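Local coordinates for protein soluble lytic murein transglycosylase (PDB 1QSA) that probably cleaves the glycosidic bonds between N-acetylmuramic acid and N-acetylglucosamine in peptidoglycan, leaving a 1,6-anhydro bond on the muramic acid, at residues L3-I13 / M28-L37; P383-L391 / R401-K409. All coordinates share one frame; numbering follows the deposited sequence.

Overall arrangement
Contact 1 packs a helix on a loop and contact 2 a helix on a helix; their centres are about 18 Å apart, on the same side of the chain's centre. Contact 1 comes first and closes long before contact 2 opens: helix 3-18 packs on the connection between helices 22-28 and 38-48. Contact 2 pairs helices 383-393 and 397-408 of the L domain. Contact 1 as a whole abuts helix 383-393, for Glu390 takes Arg7 in a salt bridge and probably a hydrogen bond from Tyr35, while Arg7 and Arg389 share one sulfate. The start of the alpha-superhelix is thereby joined to the L domain, consistent with a chain that curls round to a closed ring.

Contact 1. Residues L3-I13 / M28-L37; sequences LDEQRSRYAQI and MMPGLKDYPL. With SO4 (sulfate ion), chain C; ACT (acetate ion), chain O.
CE2 of Tyr35 lies over one face of the Tyr10 ring, 3.4 Å from Tyr10 CG, with the two ring planes inclined at 43°. Tyr35 CG stands anti to the backbone N (chi1 -176°), which turns the ring in toward the helix, where Leu3 CD1 meets its edge at Tyr35 CE1 (3.7 Å) and Gln6 CB comes against CD1. Farther along, Ile13 CG2 and Leu32 CD1 meet tip to tip at 3.8 Å, while Ile13 CD1 touches Met28 CB. The methyl CE of Met28 reaches the backbone O of Arg9. Helix 3-13 thus packs against the connection that follows helix 22-28, an early step of the alpha-superhelix, with Leu32 to Tyr35 forming a type I turn.

Arg9 NH2 donates to Gly31 O (2.9 Å), in the guanidinium plane but from above the carbonyl plane, and also pairs with Asp1. Arg9 NE and Met28 O share a water, which accepts from the first and donates to the second. Another water donates to Gln6 OE1 (2.7 Å), and the NE2 of that amide bonds to Asp1.

The extended Arg7 presents NH1 to sulfate O4 almost straight (172°) and NH2 to O3, its NE going to Glu390, which Tyr35 OH also bonds. Tyr10 OH donates to acetate OXT (2.6 Å), both ions probably coming from the crystallisation liquor.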
loop_
_atom_site.group_PDB
_atom_site.type_symbol
_atom_site.label_atom_id
_atom_site.label_comp_id
_atom_site.label_asym_id
_atom_site.label_seq_id
_atom_site.Cartn_x
_atom_site.Cartn_y
_atom_site.Cartn_z
ATOM N N LEU A 3 22.427 -19.593 -26.128
ATOM C CA LEU A 3 21.361 -19.091 -25.267
ATOM C C LEU A 3 20.008 -19.368 -25.935
ATOM O O LEU A 3 19.051 -19.776 -25.278
ATOM C CB LEU A 3 21.516 -17.584 -25.051
ATOM C CG LEU A 3 20.457 -16.932 -24.157
ATOM C CD1 LEU A 3 20.549 -17.546 -22.775
ATOM C CD2 LEU A 3 20.671 -15.416 -24.078
ATOM N N ASP A 4 19.938 -19.160 -27.245
ATOM C CA ASP A 4 18.698 -19.392 -27.966
ATOM C C ASP A 4 18.242 -20.853 -27.863
ATOM O O ASP A 4 17.060 -21.116 -27.612
ATOM C CB ASP A 4 18.843 -18.967 -29.425
ATOM C CG ASP A 4 17.531 -19.052 -30.179
ATOM O OD1 ASP A 4 16.711 -18.113 -30.076
ATOM O OD2 ASP A 4 17.317 -20.075 -30.847
ATOM N N GLU A 5 19.168 -21.802 -28.036
ATOM C CA GLU A 5 18.813 -23.225 -27.925
ATOM C C GLU A 5 18.423 -23.582 -26.493
ATOM O O GLU A 5 17.495 -24.368 -26.274
ATOM C CB GLU A 5 19.966 -24.112 -28.377
ATOM C CG GLU A 5 20.080 -24.162 -29.889
ATOM C CD GLU A 5 21.221 -25.026 -30.360
ATOM O OE1 GLU A 5 21.358 -26.179 -29.882
ATOM O OE2 GLU A 5 21.970 -24.553 -31.228
ATOM N N GLN A 6 19.137 -23.016 -25.526
ATOM C CA GLN A 6 18.834 -23.264 -24.111
ATOM C C GLN A 6 17.414 -22.796 -23.773
ATOM O O GLN A 6 16.703 -23.446 -22.990
ATOM C CB GLN A 6 19.850 -22.557 -23.217
ATOM C CG GLN A 6 21.228 -23.213 -23.277
ATOM C CD GLN A 6 22.353 -22.306 -22.789
ATOM O OE1 GLN A 6 22.117 -21.186 -22.328
ATOM N NE2 GLN A 6 23.585 -22.808 -22.856
ATOM N N ARG A 7 17.002 -21.670 -24.348
ATOM C CA ARG A 7 15.654 -21.140 -24.111
ATOM C C ARG A 7 14.586 -22.170 -24.487
ATOM O O ARG A 7 13.641 -22.405 -23.722
ATOM C CB ARG A 7 15.451 -19.834 -24.877
ATOM C CG ARG A 7 16.099 -18.664 -24.171
ATOM C CD ARG A 7 16.101 -17.427 -25.037
ATOM N NE ARG A 7 16.513 -16.260 -24.267
ATOM C CZ ARG A 7 16.506 -15.017 -24.744
ATOM N NH1 ARG A 7 16.142 -14.795 -26.002
ATOM N NH2 ARG A 7 16.887 -14.004 -23.973
ATOM N N SER A 8 14.744 -22.803 -25.651
ATOM C CA SER A 8 13.781 -23.821 -26.087
ATOM C C SER A 8 13.777 -25.000 -25.109
ATOM O O SER A 8 12.707 -25.458 -24.699
ATOM C CB SER A 8 14.108 -24.338 -27.499
ATOM O OG SER A 8 13.923 -23.334 -28.489
ATOM N N ARG A 9 14.964 -25.476 -24.732
ATOM C CA ARG A 9 15.063 -26.610 -23.800
ATOM C C ARG A 9 14.479 -26.250 -22.436
ATOM O O ARG A 9 13.864 -27.097 -21.787
ATOM C CB ARG A 9 16.504 -27.097 -23.654
ATOM C CG ARG A 9 17.095 -27.630 -24.966
ATOM C CD ARG A 9 18.259 -28.581 -24.720
ATOM N NE ARG A 9 19.331 -28.025 -23.892
ATOM C CZ ARG A 9 20.233 -27.149 -24.320
ATOM N NH1 ARG A 9 20.129 -26.628 -25.540
ATOM N NH2 ARG A 9 21.177 -26.722 -23.501
ATOM N N TYR A 10 14.599 -24.981 -22.045
ATOM C CA TYR A 10 14.062 -24.525 -20.752
ATOM C C TYR A 10 12.538 -24.619 -20.757
ATOM O O TYR A 10 11.934 -25.159 -19.826
ATOM C CB TYR A 10 14.509 -23.084 -20.453
ATOM C CG TYR A 10 14.148 -22.617 -19.061
ATOM C CD1 TYR A 10 14.807 -23.125 -17.945
ATOM C CD2 TYR A 10 13.145 -21.668 -18.866
ATOM C CE1 TYR A 10 14.474 -22.701 -16.657
ATOM C CE2 TYR A 10 12.806 -21.233 -17.576
ATOM C CZ TYR A 10 13.476 -21.758 -16.486
ATOM O OH TYR A 10 13.139 -21.346 -15.209
ATOM N N ALA A 11 11.904 -24.077 -21.791
ATOM C CA ALA A 11 10.446 -24.140 -21.897
ATOM C C ALA A 11 9.995 -25.607 -21.970
ATOM O O ALA A 11 9.005 -25.998 -21.340
ATOM C CB ALA A 11 9.974 -23.377 -23.131
ATOM N N GLN A 12 10.760 -26.427 -22.677
ATOM C CA GLN A 12 10.416 -27.838 -22.839
ATOM C C GLN A 12 10.545 -28.649 -21.556
ATOM O O GLN A 12 9.683 -29.501 -21.269
ATOM C CB GLN A 12 11.210 -28.437 -24.010
ATOM C CG GLN A 12 10.746 -27.846 -25.358
ATOM C CD GLN A 12 11.823 -27.833 -26.440
ATOM O OE1 GLN A 12 12.976 -28.209 -26.206
ATOM N NE2 GLN A 12 11.446 -27.376 -27.639
ATOM N N ILE A 13 11.574 -28.380 -20.758
ATOM C CA ILE A 13 11.740 -29.126 -19.516
ATOM C C ILE A 13 10.626 -28.763 -18.524
ATOM O O ILE A 13 10.151 -29.616 -17.788
ATOM C CB ILE A 13 13.159 -28.965 -18.904
ATOM C CG1 ILE A 13 13.438 -30.100 -17.914
ATOM C CG2 ILE A 13 13.319 -27.610 -18.212
ATOM C CD1 ILE A 13 14.860 -30.082 -17.357
ATOM N N MET A 28 17.022 -34.137 -19.398
ATOM C CA MET A 28 17.270 -32.756 -19.804
ATOM C C MET A 28 17.996 -31.842 -18.819
ATOM O O MET A 28 18.678 -30.898 -19.230
ATOM C CB MET A 28 15.947 -32.080 -20.186
ATOM C CG MET A 28 15.301 -32.624 -21.459
ATOM S SD MET A 28 13.809 -31.703 -21.881
ATOM C CE MET A 28 14.539 -30.203 -22.579
ATOM N N MET A 29 17.843 -32.101 -17.524
ATOM C CA MET A 29 18.448 -31.243 -16.518
ATOM C C MET A 29 19.937 -30.940 -16.660
ATOM O O MET A 29 20.322 -29.769 -16.676
ATOM C CB MET A 29 18.207 -31.822 -15.117
ATOM C CG MET A 29 16.909 -31.419 -14.461
ATOM S SD MET A 29 16.893 -29.670 -14.047
ATOM C CE MET A 29 17.733 -29.653 -12.458
ATOM N N PRO A 30 20.794 -31.977 -16.780
ATOM C CA PRO A 30 22.238 -31.725 -16.908
ATOM C C PRO A 30 22.638 -30.812 -18.068
ATOM O O PRO A 30 23.586 -30.029 -17.950
ATOM C CB PRO A 30 22.821 -33.130 -17.098
ATOM C CG PRO A 30 21.825 -34.020 -16.459
ATOM C CD PRO A 30 20.506 -33.420 -16.844
ATOM N N GLY A 31 21.911 -30.903 -19.179
ATOM C CA GLY A 31 22.220 -30.092 -20.340
ATOM C C GLY A 31 21.881 -28.619 -20.185
ATOM O O GLY A 31 22.235 -27.814 -21.044
ATOM N N LEU A 32 21.170 -28.263 -19.114
ATOM C CA LEU A 32 20.789 -26.868 -18.894
ATOM C C LEU A 32 21.625 -26.131 -17.835
ATOM O O LEU A 32 21.327 -24.989 -17.499
ATOM C CB LEU A 32 19.290 -26.782 -18.566
ATOM C CG LEU A 32 18.328 -26.863 -19.770
ATOM C CD1 LEU A 32 16.904 -27.213 -19.341
ATOM C CD2 LEU A 32 18.340 -25.529 -20.519
ATOM N N LYS A 33 22.711 -26.746 -17.369
ATOM C CA LYS A 33 23.542 -26.112 -16.336
ATOM C C LYS A 33 24.073 -24.732 -16.685
ATOM O O LYS A 33 24.262 -23.906 -15.791
ATOM C CB LYS A 33 24.715 -27.013 -15.924
ATOM C CG LYS A 33 24.293 -28.236 -15.139
ATOM C CD LYS A 33 25.476 -29.178 -14.903
ATOM C CE LYS A 33 25.018 -30.470 -14.245
ATOM N NZ LYS A 33 26.084 -31.516 -14.261
ATOM N N ASP A 34 24.325 -24.477 -17.967
ATOM C CA ASP A 34 24.850 -23.172 -18.373
ATOM C C ASP A 34 23.793 -22.099 -18.632
ATOM O O ASP A 34 24.139 -20.948 -18.885
ATOM C CB ASP A 34 25.747 -23.298 -19.604
ATOM C CG ASP A 34 27.061 -24.008 -19.308
ATOM O OD1 ASP A 34 27.446 -24.156 -18.124
ATOM O OD2 ASP A 34 27.721 -24.414 -20.280
ATOM N N TYR A 35 22.516 -22.472 -18.591
ATOM C CA TYR A 35 21.437 -21.504 -18.812
ATOM C C TYR A 35 21.265 -20.656 -17.535
ATOM O O TYR A 35 21.281 -21.206 -16.431
ATOM C CB TYR A 35 20.143 -22.245 -19.134
ATOM C CG TYR A 35 18.993 -21.326 -19.481
ATOM C CD1 TYR A 35 19.084 -20.439 -20.567
ATOM C CD2 TYR A 35 17.819 -21.325 -18.725
ATOM C CE1 TYR A 35 18.034 -19.576 -20.886
ATOM C CE2 TYR A 35 16.763 -20.470 -19.031
ATOM C CZ TYR A 35 16.870 -19.594 -20.105
ATOM O OH TYR A 35 15.827 -18.747 -20.359
ATOM N N PRO A 36 21.111 -19.315 -17.662
ATOM C CA PRO A 36 20.957 -18.467 -16.468
ATOM C C PRO A 36 19.915 -18.904 -15.457
ATOM O O PRO A 36 20.129 -18.720 -14.256
ATOM C CB PRO A 36 20.640 -17.085 -17.046
ATOM C CG PRO A 36 21.445 -17.084 -18.344
ATOM C CD PRO A 36 21.223 -18.496 -18.887
ATOM N N LEU A 37 18.809 -19.476 -15.928
ATOM C CA LEU A 37 17.765 -19.902 -14.997
ATOM C C LEU A 37 17.909 -21.320 -14.421
ATOM O O LEU A 37 17.020 -21.791 -13.704
ATOM C CB LEU A 37 16.369 -19.674 -15.586
ATOM C CG LEU A 37 16.079 -18.241 -16.072
ATOM C CD1 LEU A 37 14.613 -18.123 -16.474
ATOM C CD2 LEU A 37 16.395 -17.202 -15.002
HETATM S S SO4 C . 16.356 -10.901 -25.962
HETATM O O1 SO4 C . 15.195 -10.008 -26.149
HETATM O O2 SO4 C . 17.596 -10.224 -26.393
HETATM O O3 SO4 C . 16.457 -11.250 -24.528
HETATM O O4 SO4 C . 16.167 -12.098 -26.797
HETATM C C ACT O . 10.504 -19.710 -13.877
HETATM O O ACT O . 9.343 -19.608 -13.436
HETATM O OXT ACT O . 10.760 -20.275 -14.958
HETATM C CH3 ACT O . 11.650 -19.101 -13.083
HETATM O O HOH W 1 23.840 -19.201 -21.843
HETATM O O HOH W 2 19.125 -29.921 -21.736
#

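Contact 2. Residues P383-L391 / R401-K409; sequences PEMARVREL and RSEWANLVK. With SO4 (sulfate ion), chain C.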
loop_
_atom_site.group_PDB
_atom_site.type_symbol
_atom_site.label_atom_id
_atom_site.label_comp_id
_atom_site.label_asym_id
_atom_site.label_seq_id
_atom_site.Cartn_x
_atom_site.Cartn_y
_atom_site.Cartn_z
ATOM N N PRO A 383 25.877 -12.228 -13.741
ATOM C CA PRO A 383 24.896 -13.314 -13.753
ATOM C C PRO A 383 23.497 -12.914 -13.271
ATOM O O PRO A 383 22.514 -13.430 -13.797
ATOM C CB PRO A 383 25.544 -14.393 -12.877
ATOM C CG PRO A 383 26.545 -13.660 -12.054
ATOM C CD PRO A 383 27.061 -12.575 -12.935
ATOM N N GLU A 384 23.384 -11.991 -12.304
ATOM C CA GLU A 384 22.039 -11.609 -11.865
ATOM C C GLU A 384 21.299 -10.900 -13.011
ATOM O O GLU A 384 20.118 -11.171 -13.256
ATOM C CB GLU A 384 22.032 -10.764 -10.569
ATOM C CG GLU A 384 20.584 -10.491 -10.088
ATOM C CD GLU A 384 20.429 -10.209 -8.591
ATOM O OE1 GLU A 384 21.283 -9.500 -7.994
ATOM O OE2 GLU A 384 19.413 -10.674 -8.016
ATOM N N MET A 385 21.989 -10.029 -13.747
ATOM C CA MET A 385 21.336 -9.364 -14.874
ATOM C C MET A 385 20.938 -10.397 -15.940
ATOM O O MET A 385 19.892 -10.277 -16.563
ATOM C CB MET A 385 22.239 -8.294 -15.500
ATOM C CG MET A 385 21.552 -7.485 -16.601
ATOM S SD MET A 385 20.120 -6.524 -16.003
ATOM C CE MET A 385 20.919 -5.009 -15.474
ATOM N N ALA A 386 21.777 -11.412 -16.153
ATOM C CA ALA A 386 21.453 -12.444 -17.129
ATOM C C ALA A 386 20.159 -13.172 -16.719
ATOM O O ALA A 386 19.351 -13.524 -17.575
ATOM C CB ALA A 386 22.606 -13.422 -17.283
ATOM N N ARG A 387 19.951 -13.379 -15.413
ATOM C CA ARG A 387 18.712 -14.032 -14.963
ATOM C C ARG A 387 17.529 -13.095 -15.213
ATOM O O ARG A 387 16.481 -13.530 -15.682
ATOM C CB ARG A 387 18.774 -14.411 -13.481
ATOM C CG ARG A 387 19.802 -15.513 -13.178
ATOM C CD ARG A 387 19.516 -16.209 -11.860
ATOM N NE ARG A 387 19.647 -15.310 -10.720
ATOM C CZ ARG A 387 20.792 -14.989 -10.130
ATOM N NH1 ARG A 387 21.946 -15.488 -10.568
ATOM N NH2 ARG A 387 20.791 -14.152 -9.102
ATOM N N VAL A 388 17.713 -11.804 -14.935
ATOM C CA VAL A 388 16.649 -10.816 -15.154
ATOM C C VAL A 388 16.233 -10.823 -16.621
ATOM O O VAL A 388 15.041 -10.862 -16.933
ATOM C CB VAL A 388 17.108 -9.390 -14.737
ATOM C CG1 VAL A 388 16.084 -8.326 -15.206
ATOM C CG2 VAL A 388 17.253 -9.332 -13.209
ATOM N N ARG A 389 17.224 -10.847 -17.515
ATOM C CA ARG A 389 16.955 -10.869 -18.949
ATOM C C ARG A 389 16.095 -12.079 -19.342
ATOM O O ARG A 389 15.109 -11.935 -20.059
ATOM C CB ARG A 389 18.272 -10.880 -19.735
ATOM C CG ARG A 389 18.103 -11.024 -21.248
ATOM C CD ARG A 389 19.455 -11.047 -21.957
ATOM N NE ARG A 389 19.297 -11.244 -23.403
ATOM C CZ ARG A 389 20.267 -11.646 -24.234
ATOM N NH1 ARG A 389 21.496 -11.904 -23.786
ATOM N NH2 ARG A 389 20.004 -11.789 -25.528
ATOM N N GLU A 390 16.446 -13.262 -18.838
ATOM C CA GLU A 390 15.674 -14.458 -19.155
ATOM C C GLU A 390 14.269 -14.377 -18.593
ATOM O O GLU A 390 13.316 -14.732 -19.270
ATOM C CB GLU A 390 16.364 -15.729 -18.640
ATOM C CG GLU A 390 17.668 -16.033 -19.364
ATOM C CD GLU A 390 17.522 -15.868 -20.867
ATOM O OE1 GLU A 390 16.766 -16.656 -21.461
ATOM O OE2 GLU A 390 18.125 -14.924 -21.450
ATOM N N LEU A 391 14.152 -13.931 -17.344
ATOM C CA LEU A 391 12.837 -13.827 -16.709
ATOM C C LEU A 391 11.917 -12.872 -17.476
ATOM O O LEU A 391 10.750 -13.185 -17.706
ATOM C CB LEU A 391 12.990 -13.407 -15.254
ATOM C CG LEU A 391 13.670 -14.453 -14.357
ATOM C CD1 LEU A 391 14.069 -13.804 -13.028
ATOM C CD2 LEU A 391 12.724 -15.660 -14.143
ATOM N N ARG A 401 10.916 -9.062 -10.837
ATOM C CA ARG A 401 10.874 -7.967 -9.856
ATOM C C ARG A 401 11.734 -8.287 -8.615
ATOM O O ARG A 401 12.469 -7.431 -8.120
ATOM C CB ARG A 401 9.429 -7.658 -9.447
ATOM C CG ARG A 401 9.326 -6.608 -8.349
ATOM C CD ARG A 401 7.883 -6.319 -7.951
ATOM N NE ARG A 401 7.871 -5.407 -6.811
ATOM C CZ ARG A 401 7.994 -4.083 -6.904
ATOM N NH1 ARG A 401 8.072 -3.493 -8.091
ATOM N NH2 ARG A 401 7.999 -3.344 -5.807
ATOM N N SER A 402 11.660 -9.531 -8.135
ATOM C CA SER A 402 12.440 -9.949 -6.969
ATOM C C SER A 402 13.936 -9.910 -7.255
ATOM O O SER A 402 14.729 -9.522 -6.394
ATOM C CB SER A 402 12.020 -11.346 -6.521
ATOM O OG SER A 402 10.647 -11.330 -6.182
ATOM N N GLU A 403 14.328 -10.370 -8.443
ATOM C CA GLU A 403 15.741 -10.325 -8.823
ATOM C C GLU A 403 16.203 -8.876 -8.961
ATOM O O GLU A 403 17.274 -8.512 -8.481
ATOM C CB GLU A 403 15.975 -11.036 -10.155
ATOM C CG GLU A 403 15.819 -12.540 -10.100
ATOM C CD GLU A 403 17.104 -13.308 -9.782
ATOM O OE1 GLU A 403 18.119 -12.726 -9.326
ATOM O OE2 GLU A 403 17.071 -14.539 -9.980
ATOM N N TRP A 404 15.391 -8.058 -9.631
ATOM C CA TRP A 404 15.723 -6.654 -9.852
ATOM C C TRP A 404 15.874 -5.927 -8.517
ATOM O O TRP A 404 16.764 -5.081 -8.358
ATOM C CB TRP A 404 14.639 -5.989 -10.707
ATOM C CG TRP A 404 14.996 -4.634 -11.250
ATOM C CD1 TRP A 404 14.399 -3.445 -10.943
ATOM C CD2 TRP A 404 15.956 -4.344 -12.282
ATOM N NE1 TRP A 404 14.916 -2.433 -11.729
ATOM C CE2 TRP A 404 15.872 -2.955 -12.558
ATOM C CE3 TRP A 404 16.864 -5.126 -13.009
ATOM C CZ2 TRP A 404 16.664 -2.332 -13.535
ATOM C CZ3 TRP A 404 17.651 -4.507 -13.982
ATOM C CH2 TRP A 404 17.544 -3.123 -14.234
ATOM N N ALA A 405 15.023 -6.286 -7.558
ATOM C CA ALA A 405 15.042 -5.664 -6.239
ATOM C C ALA A 405 16.412 -5.837 -5.594
ATOM O O ALA A 405 16.935 -4.905 -4.992
ATOM C CB ALA A 405 13.950 -6.257 -5.352
ATOM N N ASN A 406 16.997 -7.027 -5.733
ATOM C CA ASN A 406 18.326 -7.297 -5.175
ATOM C C ASN A 406 19.396 -6.512 -5.910
ATOM O O ASN A 406 20.337 -6.019 -5.302
ATOM C CB ASN A 406 18.682 -8.782 -5.299
ATOM C CG ASN A 406 17.974 -9.641 -4.295
ATOM O OD1 ASN A 406 17.366 -9.141 -3.352
ATOM N ND2 ASN A 406 18.077 -10.958 -4.470
ATOM N N LEU A 407 19.259 -6.422 -7.227
ATOM C CA LEU A 407 20.227 -5.719 -8.050
ATOM C C LEU A 407 20.294 -4.203 -7.779
ATOM O O LEU A 407 21.386 -3.633 -7.690
ATOM C CB LEU A 407 19.930 -6.018 -9.526
ATOM C CG LEU A 407 21.004 -5.832 -10.597
ATOM C CD1 LEU A 407 22.326 -6.444 -10.159
ATOM C CD2 LEU A 407 20.513 -6.484 -11.884
ATOM N N VAL A 408 19.149 -3.568 -7.543
ATOM C CA VAL A 408 19.126 -2.122 -7.303
ATOM C C VAL A 408 19.347 -1.725 -5.842
ATOM O O VAL A 408 19.720 -0.593 -5.547
ATOM C CB VAL A 408 17.805 -1.480 -7.822
ATOM C CG1 VAL A 408 17.617 -1.805 -9.285
ATOM C CG2 VAL A 408 16.606 -1.978 -7.025
ATOM N N LYS A 409 19.171 -2.677 -4.936
ATOM C CA LYS A 409 19.314 -2.420 -3.507
ATOM C C LYS A 409 20.746 -2.096 -3.070
ATOM O O LYS A 409 21.706 -2.731 -3.516
ATOM C CB LYS A 409 18.788 -3.631 -2.727
ATOM C CG LYS A 409 18.628 -3.434 -1.228
ATOM C CD LYS A 409 18.029 -4.683 -0.605
ATOM C CE LYS A 409 18.957 -5.887 -0.781
ATOM N NZ LYS A 409 18.251 -7.199 -0.674
HETATM S S SO4 C . 16.356 -10.901 -25.962
HETATM O O1 SO4 C . 15.195 -10.008 -26.149
HETATM O O2 SO4 C . 17.596 -10.224 -26.393
HETATM O O3 SO4 C . 16.457 -11.250 -24.528
HETATM O O4 SO4 C . 16.167 -12.098 -26.797
#
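Glu403 enters helix 383-391 as a knob among Glu384, Arg387, Val388 and Leu391. Its CB lies 3.7 Å from Val388 CG2, and CG touches Leu391 CD1. There the chain bends (chi2 -90°), carrying the carboxylate across to Arg387, which grips it side-on. Glu403 OE2 receives Arg387 NE at 2.8 Å on its syn side, nearly in the guanidinium plane; Tyr40 OH also bonds to this oxygen. Glu403 OE1 takes Arg387 NH2 through its syn lone pair at 3.0 Å, a more bent bond (145°), and sits 2.8 Å from Glu384 OE2, the two carboxylates turned steeply to each other.

The two helices form an antiparallel hairpin of the L domain, their axes 9.4 Å apart and crossing at -152°, with helix 69-84 packed beside Glu403. A leucine in place of Arg387 would probably leave the buried Glu403 carboxylate without its counter-charge, facing Glu384 at close range.

An apolar patch adjoins the salt bridge. Met385 makes a Met-aromatic contact with the edge of Trp404, SD in the ring plane and Met385 CE 3.6 Å from Trp404 CZ3, while CE also meets Leu407 CD2.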